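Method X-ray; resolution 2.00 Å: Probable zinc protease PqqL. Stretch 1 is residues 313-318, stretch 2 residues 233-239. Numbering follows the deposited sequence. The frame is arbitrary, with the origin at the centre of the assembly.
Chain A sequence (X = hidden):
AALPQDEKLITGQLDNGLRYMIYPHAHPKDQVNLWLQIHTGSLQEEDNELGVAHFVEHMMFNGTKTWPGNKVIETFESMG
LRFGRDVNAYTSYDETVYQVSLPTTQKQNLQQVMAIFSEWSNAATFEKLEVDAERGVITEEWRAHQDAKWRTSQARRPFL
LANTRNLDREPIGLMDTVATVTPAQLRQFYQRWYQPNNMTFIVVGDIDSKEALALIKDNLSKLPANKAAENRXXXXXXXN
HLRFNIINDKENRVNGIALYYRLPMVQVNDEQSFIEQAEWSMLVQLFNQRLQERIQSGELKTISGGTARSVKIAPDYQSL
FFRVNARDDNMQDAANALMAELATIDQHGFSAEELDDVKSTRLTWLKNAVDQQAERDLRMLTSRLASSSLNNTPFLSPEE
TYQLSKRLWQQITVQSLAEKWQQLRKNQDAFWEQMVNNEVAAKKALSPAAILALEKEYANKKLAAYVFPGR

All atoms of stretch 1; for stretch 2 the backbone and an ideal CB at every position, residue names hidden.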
# COMPACT_ATOMS: atom_id res chain seq x y z
N ILE A 313 3.84 4.27 5.55
CA ILE A 313 3.07 5.26 6.30
C ILE A 313 3.04 6.62 5.58
O ILE A 313 2.17 7.45 5.86
CB ILE A 313 3.50 5.38 7.80
CG1 ILE A 313 4.93 5.95 7.96
CG2 ILE A 313 3.33 4.02 8.54
CD1 ILE A 313 5.32 6.36 9.40
N ALA A 314 4.00 6.85 4.68
CA ALA A 314 4.16 8.07 3.89
C ALA A 314 5.02 7.71 2.64
O ALA A 314 5.59 6.61 2.64
CB ALA A 314 4.86 9.13 4.73
N PRO A 315 5.15 8.56 1.57
CA PRO A 315 5.99 8.15 0.42
C PRO A 315 7.45 7.80 0.77
O PRO A 315 8.06 6.99 0.08
CB PRO A 315 5.92 9.37 -0.53
CG PRO A 315 4.65 10.08 -0.14
CD PRO A 315 4.55 9.89 1.35
N ASP A 316 8.01 8.40 1.84
CA ASP A 316 9.41 8.19 2.25
C ASP A 316 9.59 7.40 3.55
O ASP A 316 10.70 7.34 4.07
CB ASP A 316 10.06 9.58 2.45
CG ASP A 316 9.44 10.44 3.55
OD1 ASP A 316 8.32 10.11 4.02
OD2 ASP A 316 10.07 11.44 3.95
N TYR A 317 8.49 6.87 4.12
CA TYR A 317 8.50 6.29 5.46
C TYR A 317 7.68 5.05 5.67
O TYR A 317 6.64 4.85 5.04
CB TYR A 317 8.05 7.37 6.47
CG TYR A 317 9.12 7.80 7.46
CD1 TYR A 317 10.21 8.57 7.04
CD2 TYR A 317 9.00 7.51 8.81
CE1 TYR A 317 11.16 9.03 7.95
CE2 TYR A 317 9.95 7.96 9.73
CZ TYR A 317 11.03 8.71 9.30
OH TYR A 317 11.97 9.16 10.20
N GLN A 318 8.13 4.25 6.64
CA GLN A 318 7.48 3.00 7.02
C GLN A 318 7.43 2.79 8.54
O GLN A 318 8.15 3.43 9.31
CB GLN A 318 8.23 1.82 6.38
CG GLN A 318 9.64 1.55 6.95
CD GLN A 318 10.33 0.42 6.24
OE1 GLN A 318 9.75 -0.63 6.01
NE2 GLN A 318 11.59 0.61 5.88
N UNK A 233 6.71 17.41 -2.33
CA UNK A 233 7.14 16.30 -1.46
C UNK A 233 7.35 16.90 -0.07
O UNK A 233 7.97 17.96 0.05
CB UNK A 233 8.41 15.62 -1.98
N UNK A 234 6.78 16.26 0.95
CA UNK A 234 6.92 16.66 2.35
C UNK A 234 7.76 15.60 3.10
O UNK A 234 7.23 14.52 3.43
CB UNK A 234 5.55 16.83 3.00
N UNK A 235 9.07 15.84 3.32
CA UNK A 235 9.88 14.84 4.05
C UNK A 235 9.36 14.62 5.47
O UNK A 235 9.06 15.58 6.20
CB UNK A 235 11.34 15.28 4.10
N UNK A 236 9.18 13.33 5.84
CA UNK A 236 8.71 12.93 7.17
C UNK A 236 9.82 13.19 8.18
O UNK A 236 10.99 12.95 7.88
CB UNK A 236 8.29 11.46 7.19
N UNK A 237 9.46 13.74 9.34
CA UNK A 237 10.42 14.06 10.39
C UNK A 237 10.27 13.07 11.54
O UNK A 237 9.14 12.73 11.91
CB UNK A 237 10.23 15.50 10.88
N UNK A 238 11.39 12.59 12.09
CA UNK A 238 11.35 11.64 13.21
C UNK A 238 10.71 12.29 14.43
O UNK A 238 10.83 13.50 14.62
CB UNK A 238 12.76 11.14 13.55
N UNK A 239 10.02 11.49 15.25
CA UNK A 239 9.46 11.94 16.52
C UNK A 239 10.17 11.09 17.57
O UNK A 239 9.77 9.95 17.82
CB UNK A 239 7.94 11.80 16.58

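Stretch 1 is the end of one strand and the start of the next, joined by a type I beta turn from A314 to Y317; the turn closes through Y317 N to A314 O (3.3 Å). Stretch 2 runs past it in an irregular, extended conformation, and what it meets is set mainly by two side chains: the carboxylate of D316 and the ring of Y317.

At position 233 the CA-to-CB bond points sideways, and the ideal CB has nothing of stretch 1 within 5.5 Å. The extended phi/psi of -124/131° suits beta-branched residues, but stretch 1 asks for nothing in particular. The residue is V233, chi1 t, which makes no contact with stretch 1.

Position 234 is similar: sideways, extended, with open space in front of the CB, so small and large side chains alike could fit this view. W234 occupies it with chi1 m, and its indole makes no contact with stretch 1.

Position 235 also points sideways, yet its ideal CB lies 4.0 Å from D316 OD2. Its phi of -62° permits proline, and small or polar residues would fit as well; a negative charge so near the carboxylate would be less welcome. The deposited P235 brings its CA to 3.4 Å from D316 OD2. Proline has no backbone N-H to give, and the amide that reaches the carboxylate is that of position 236.

Position 236 is the centre of the contact. Its CA-to-CB bond points toward stretch 1, and the ideal CB is 3.4 Å from D316 OD1, 3.5 Å from Y317 CD1 and 4.8 Å from A314 CB. The backbone N already lies close to D316 OD2, leaving OD1 free for a donor on a short side chain. The aromatic face beside it favours a nonpolar group, while the tight approach to CD1 argues against bulk. Serine could supply the hydroxyl, alanine or valine the apolar surface; threonine combines both. T236 is the answer, chi1 m. Its backbone N donates to D316 OD2 (2.8 Å, N-H...acceptor angle 169°), and its OG1 donates to D316 OD1 (2.7 Å), so one residue engages both carboxylate oxygens. CG2 meanwhile sits over the Y317 ring face, 3.6 Å from the centroid and 10° off the normal, a CH-pi contact. OG1 also lies 3.5 Å from A314 CB.

At position 237 the chain turns its CA-to-CB bond away, and nothing of stretch 1 comes within 5.5 Å of the ideal CB. A long, polar or charged residue would be comfortable. The K237 side chain is t at chi1 and chi2 and p at chi3 and chi4, and makes no contact with stretch 1; K237 NZ donates a hydrogen bond to the backbone O of position 238 (3.2 Å).

Position 238 points sideways, its ideal CB 4.0 Å from Y317 OH. Alanine or serine would pack beside the hydroxyl, and a somewhat larger residue might also be accommodated. A238 makes a simple van der Waals neighbour, its CA 3.9 Å from Y317 OH.

Position 239 points sideways into space that stretch 1 leaves empty, so its identity is unconstrained here. E239 runs in an extended form, its end leading away.

Stretch 2 233-239: VWPTKAE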
# COMPACT_ATOMS: atom_id res chain seq x y z
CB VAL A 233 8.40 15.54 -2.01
CG1 VAL A 233 8.85 14.43 -1.07
CG2 VAL A 233 8.13 14.95 -3.40
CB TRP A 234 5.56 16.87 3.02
CG TRP A 234 4.79 18.06 2.51
CD1 TRP A 234 4.78 19.32 3.02
CD2 TRP A 234 3.93 18.09 1.35
NE1 TRP A 234 3.96 20.13 2.27
CE2 TRP A 234 3.42 19.40 1.24
CE3 TRP A 234 3.52 17.12 0.42
CZ2 TRP A 234 2.54 19.78 0.22
CZ3 TRP A 234 2.63 17.49 -0.58
CH2 TRP A 234 2.13 18.79 -0.65
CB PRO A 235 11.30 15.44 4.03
CG PRO A 235 11.27 16.49 2.94
CD PRO A 235 9.88 17.03 2.99
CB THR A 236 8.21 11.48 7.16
OG1 THR A 236 7.16 11.32 6.20
CG2 THR A 236 7.74 11.01 8.53
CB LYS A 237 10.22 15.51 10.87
CG LYS A 237 11.35 16.04 11.78
CD LYS A 237 11.04 17.39 12.42
CE LYS A 237 10.20 17.31 13.68
NZ LYS A 237 10.93 16.71 14.83
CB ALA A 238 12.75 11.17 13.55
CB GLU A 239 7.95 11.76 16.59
CG GLU A 239 7.38 12.41 17.85
CD GLU A 239 5.89 12.57 17.79
OE1 GLU A 239 5.18 11.69 18.32
OE2 GLU A 239 5.43 13.57 17.19
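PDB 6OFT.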